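PDB 2HNK: SAM-dependent O-methyltransferase from Leptospira interrogans, which probably transfers a methyl group from S-adenosylmethionine to an oxygen of its substrate. Local coordinates for residues C[59-64]-C[148-153]. Sequence-based numbering, arbitrary orientation.
Sequences SGAKRI and IDLFFL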
loop_
_atom_site.group_PDB
_atom_site.type_symbol
_atom_site.label_atom_id
_atom_site.label_comp_id
_atom_site.label_asym_id
_atom_site.label_seq_id
_atom_site.Cartn_x
_atom_site.Cartn_y
_atom_site.Cartn_z
ATOM N N SER C 59 -3.492 -3.857 7.234
ATOM C CA SER C 59 -4.800 -4.475 7.037
ATOM C C SER C 59 -5.348 -5.230 8.256
ATOM O O SER C 59 -6.550 -5.498 8.332
ATOM C CB SER C 59 -4.753 -5.419 5.835
ATOM O OG SER C 59 -3.982 -6.569 6.118
ATOM N N GLY C 60 -4.475 -5.585 9.192
ATOM C CA GLY C 60 -4.863 -6.387 10.361
ATOM C C GLY C 60 -5.174 -7.841 10.034
ATOM O O GLY C 60 -5.720 -8.559 10.870
ATOM N N ALA C 61 -4.821 -8.277 8.823
ATOM C CA ALA C 61 -5.064 -9.655 8.360
ATOM C C ALA C 61 -4.576 -10.734 9.333
ATOM O O ALA C 61 -3.476 -10.635 9.896
ATOM C CB ALA C 61 -4.441 -9.876 6.972
ATOM N N LYS C 62 -5.404 -11.760 9.520
ATOM C CA LYS C 62 -5.029 -12.930 10.323
ATOM C C LYS C 62 -5.134 -14.228 9.531
ATOM O O LYS C 62 -4.562 -15.244 9.928
ATOM C CB LYS C 62 -5.865 -13.023 11.605
ATOM C CG LYS C 62 -5.654 -11.850 12.543
ATOM C CD LYS C 62 -6.072 -12.155 13.971
ATOM C CE LYS C 62 -5.623 -11.014 14.883
ATOM N NZ LYS C 62 -5.774 -11.340 16.328
ATOM N N ARG C 63 -5.874 -14.198 8.424
ATOM C CA ARG C 63 -5.975 -15.360 7.546
ATOM C C ARG C 63 -5.659 -14.975 6.116
ATOM O O ARG C 63 -6.424 -14.248 5.478
ATOM C CB ARG C 63 -7.366 -16.008 7.631
ATOM C CG ARG C 63 -7.706 -16.636 8.992
ATOM C CD ARG C 63 -6.700 -17.726 9.391
ATOM N NE ARG C 63 -7.042 -18.335 10.677
ATOM C CZ ARG C 63 -6.544 -17.957 11.852
ATOM N NH1 ARG C 63 -5.649 -16.977 11.934
ATOM N NH2 ARG C 63 -6.935 -18.581 12.958
ATOM N N ILE C 64 -4.530 -15.475 5.621
ATOM C CA ILE C 64 -4.049 -15.155 4.276
ATOM C C ILE C 64 -4.039 -16.402 3.384
ATOM O O ILE C 64 -3.731 -17.495 3.849
ATOM C CB ILE C 64 -2.618 -14.538 4.325
ATOM C CG1 ILE C 64 -2.621 -13.233 5.140
ATOM C CG2 ILE C 64 -2.063 -14.320 2.908
ATOM C CD1 ILE C 64 -1.257 -12.608 5.318
ATOM N N ILE C 148 -11.639 -15.311 4.507
ATOM C CA ILE C 148 -10.250 -14.888 4.307
ATOM C C ILE C 148 -10.065 -13.371 4.414
ATOM O O ILE C 148 -10.888 -12.594 3.926
ATOM C CB ILE C 148 -9.689 -15.427 2.951
ATOM C CG1 ILE C 148 -9.968 -16.939 2.810
ATOM C CG2 ILE C 148 -8.201 -15.121 2.799
ATOM C CD1 ILE C 148 -9.320 -17.839 3.891
ATOM N N ASP C 149 -8.974 -12.960 5.051
ATOM C CA ASP C 149 -8.667 -11.537 5.206
ATOM C C ASP C 149 -7.952 -10.959 3.996
ATOM O O ASP C 149 -8.258 -9.846 3.552
ATOM C CB ASP C 149 -7.800 -11.320 6.444
ATOM C CG ASP C 149 -8.503 -11.715 7.715
ATOM O OD1 ASP C 149 -9.707 -11.445 7.827
ATOM O OD2 ASP C 149 -7.850 -12.277 8.604
ATOM N N LEU C 150 -6.996 -11.723 3.472
ATOM C CA LEU C 150 -6.105 -11.221 2.444
ATOM C C LEU C 150 -5.675 -12.324 1.485
ATOM O O LEU C 150 -5.400 -13.453 1.897
ATOM C CB LEU C 150 -4.891 -10.526 3.085
ATOM C CG LEU C 150 -3.885 -9.775 2.207
ATOM C CD1 LEU C 150 -3.244 -8.618 2.976
ATOM C CD2 LEU C 150 -2.806 -10.707 1.672
ATOM N N PHE C 151 -5.631 -11.974 0.204
ATOM C CA PHE C 151 -5.135 -12.861 -0.834
ATOM C C PHE C 151 -3.917 -12.281 -1.519
ATOM O O PHE C 151 -3.861 -11.080 -1.772
ATOM C CB PHE C 151 -6.198 -13.073 -1.902
ATOM C CG PHE C 151 -7.035 -14.282 -1.694
ATOM C CD1 PHE C 151 -8.210 -14.212 -0.956
ATOM C CD2 PHE C 151 -6.667 -15.498 -2.259
ATOM C CE1 PHE C 151 -9.007 -15.346 -0.779
ATOM C CE2 PHE C 151 -7.460 -16.632 -2.096
ATOM C CZ PHE C 151 -8.624 -16.557 -1.350
ATOM N N PHE C 152 -2.960 -13.149 -1.839
ATOM C CA PHE C 152 -1.888 -12.806 -2.757
ATOM C C PHE C 152 -1.998 -13.680 -4.014
ATOM O O PHE C 152 -1.833 -14.898 -3.947
ATOM C CB PHE C 152 -0.525 -12.979 -2.091
ATOM C CG PHE C 152 0.625 -12.490 -2.923
ATOM C CD1 PHE C 152 0.629 -11.200 -3.456
ATOM C CD2 PHE C 152 1.717 -13.307 -3.167
ATOM C CE1 PHE C 152 1.689 -10.749 -4.238
ATOM C CE2 PHE C 152 2.799 -12.852 -3.938
ATOM C CZ PHE C 152 2.775 -11.574 -4.473
ATOM N N LEU C 153 -2.285 -13.048 -5.146
ATOM C CA LEU C 153 -2.399 -13.741 -6.418
ATOM C C LEU C 153 -1.113 -13.613 -7.246
ATOM O O LEU C 153 -0.794 -12.536 -7.765
ATOM C CB LEU C 153 -3.609 -13.226 -7.217
ATOM C CG LEU C 153 -3.792 -13.762 -8.647
ATOM C CD1 LEU C 153 -3.878 -15.308 -8.679
ATOM C CD2 LEU C 153 -5.001 -13.130 -9.337
#
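Asp149 sits where strand 148-153 turns a corner, and its side chain reaches across to the loop that leads into the neighbouring parallel strand 63-67 and to its first residue. Asp149 CB rests on the methyl of Ala61 (CB to CB 3.7 Å) and passes close to the carbonyl oxygen of Arg63. CG lies beside the backbone N, anti to the carbonyl carbon (chi1 -63°), which brings the carboxylate within reach of two successive peptide N-H groups. Asp149 OD2 takes both: Lys62 N at 2.7 Å, the straighter bond (159° at the hydrogen), and Arg63 N at 2.8 Å. Each donor stands about 30° above the carboxylate plane. OD1 turns to a salt bridge with Lys172.

The backbone mirrors this fork. Arg63 O accepts from Asp149 N at 2.9 Å and, more loosely, from Leu150 N at 3.3 Å, both in the carbonyl plane, while CG2 of Ile148 presses on the same oxygen. One residue on, the strands pair properly: Ile64 bridges Leu150, its CA giving a C-H...O contact to Leu150 O. Their side chains run side by side, Ile64 CG2 against Leu150 CD2 (3.9 Å), and Leu150 CB also meets the methyl of Ala61. The Arg63 chain bends at chi2, NH1 donating to Lys62 O and Asp85 O, NE to Phe141 O.

The contact joins the middle strand 148-153 of the Rossmann-like methyltransferase sheet to its parallel neighbour 63-67, just after helix 46-59; further along, Phe152 touches S-adenosylhomocysteine. Two N-H donors and a lysine would be expected to keep Asp149 ionised, so that a probably charged carboxylate takes two backbone N-H groups where the chain bends.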